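Local coordinates for prolyl 4-hydroxylase alpha subunit Fe(2+) 2OG dioxygenase domain-containing protein (Burkholderia ambifaria, PDB 3W20), which is an N-substituted L-amino acid dioxygenase with a double-stranded beta-helix fold that probably uses 2-oxoglutarate as co-substrate, at the interface of chains A and B. Numbering follows the deposited sequence. Chains: chain A/B, Putative uncharacterized protein.

The interface of chains A and B. Residues chain A 76, 95, 99; chain B 127-128, 130-131.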
loop_
_atom_site.group_PDB
_atom_site.type_symbol
_atom_site.label_atom_id
_atom_site.label_comp_id
_atom_site.label_asym_id
_atom_site.label_seq_id
_atom_site.Cartn_x
_atom_site.Cartn_y
_atom_site.Cartn_z
ATOM N N VAL A 76 1.787 9.832 -5.939
ATOM C CA VAL A 76 0.889 8.936 -6.709
ATOM C C VAL A 76 -0.577 9.248 -6.401
ATOM O O VAL A 76 -0.995 9.193 -5.254
ATOM C CB VAL A 76 1.202 7.409 -6.491
ATOM C CG1 VAL A 76 0.328 6.552 -7.412
ATOM C CG2 VAL A 76 2.703 7.145 -6.717
ATOM N N GLU A 95 2.832 1.282 -3.739
ATOM C CA GLU A 95 3.387 2.669 -3.708
ATOM C C GLU A 95 2.375 3.668 -3.214
ATOM O O GLU A 95 2.635 4.483 -2.285
ATOM C CB GLU A 95 3.933 3.169 -5.087
ATOM C CG GLU A 95 5.180 2.485 -5.597
ATOM C CD GLU A 95 5.512 3.113 -6.968
ATOM O OE1 GLU A 95 5.741 4.357 -7.042
ATOM O OE2 GLU A 95 5.442 2.385 -7.953
ATOM N N ILE A 99 2.883 5.369 0.420
ATOM C CA ILE A 99 3.166 6.826 0.438
ATOM C C ILE A 99 2.138 7.554 1.286
ATOM O O ILE A 99 2.483 8.439 2.069
ATOM C CB ILE A 99 3.201 7.429 -0.975
ATOM C CG1 ILE A 99 4.491 6.975 -1.674
ATOM C CG2 ILE A 99 3.227 8.959 -0.985
ATOM C CD1 ILE A 99 4.469 7.322 -3.142
ATOM N N ILE B 127 9.634 -1.976 -2.681
ATOM C CA ILE B 127 9.061 -2.181 -4.013
ATOM C C ILE B 127 8.705 -0.781 -4.519
ATOM O O ILE B 127 8.415 0.128 -3.697
ATOM C CB ILE B 127 7.807 -3.113 -3.929
ATOM C CG1 ILE B 127 7.322 -3.508 -5.365
ATOM C CG2 ILE B 127 6.765 -2.475 -2.988
ATOM C CD1 ILE B 127 6.158 -4.465 -5.415
ATOM N N GLY B 128 8.694 -0.609 -5.854
ATOM C CA GLY B 128 8.175 0.621 -6.478
ATOM C C GLY B 128 9.004 1.193 -7.619
ATOM O O GLY B 128 10.158 1.547 -7.409
ATOM N N ASP B 130 9.643 4.320 -8.635
ATOM C CA ASP B 130 9.251 5.711 -8.762
ATOM C C ASP B 130 9.207 6.354 -7.369
ATOM O O ASP B 130 9.758 7.430 -7.179
ATOM C CB ASP B 130 7.934 5.856 -9.521
ATOM N N TYR B 131 8.552 5.697 -6.405
ATOM C CA TYR B 131 8.788 5.888 -4.953
ATOM C C TYR B 131 9.039 4.516 -4.366
ATOM O O TYR B 131 8.388 3.529 -4.772
ATOM C CB TYR B 131 7.560 6.462 -4.267
ATOM C CG TYR B 131 7.334 7.911 -4.593
ATOM C CD1 TYR B 131 7.976 8.910 -3.850
ATOM C CD2 TYR B 131 6.506 8.296 -5.663
ATOM C CE1 TYR B 131 7.796 10.255 -4.142
ATOM C CE2 TYR B 131 6.311 9.641 -5.961
ATOM C CZ TYR B 131 6.962 10.619 -5.197
ATOM O OH TYR B 131 6.807 11.968 -5.461
#
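Helix 87-107 of chain A presents A:Glu95 and A:Ile99, one turn apart, to the B:Gly128 to B:Tyr131 loop of chain B. The interface of the deposited pair is two-fold symmetric. It is probably the biological dimer, since an interchain disulfide is recorded at Cys101 of the same helix. The A:Glu95 chain is extended beyond CG (chi2 179°) and carries its carboxylate across to the loop backbone. OE1 of A:Glu95 accepts a hydrogen bond from the backbone N of B:Tyr131 at 3.2 Å. The bond is moderately bent, 154° at the hydrogen, and the N-H arrives from above the carboxylate plane, 54° out of it. OE2 of A:Glu95 lies 3.6 Å from CA of B:Gly128. CG of A:Glu95 packs on CA of B:Gly128, also at 3.6 Å. The carbonyl O of B:Tyr131 also lies against this stem.

A:Ile99 lays its CD1 methyl over one face of the B:Tyr131 ring, near CG and CD2. CD1 of A:Ile99 is 3.3 Å from CG of B:Tyr131, and the side chains cross at about a right angle. B:Tyr131 is poorly ordered, so both its hydrogen bond and its ring packing are approximate. CG2 of A:Val76 adds a looser contact, 4.1 Å from CD2 of B:Tyr131.

The patch joins helix 87-107 and the A:Val76 loop to a loop between strands 126-127 and 133-134. It lies at the face between the subunits, outside the double-stranded beta-helix that carries the zinc ion ligands.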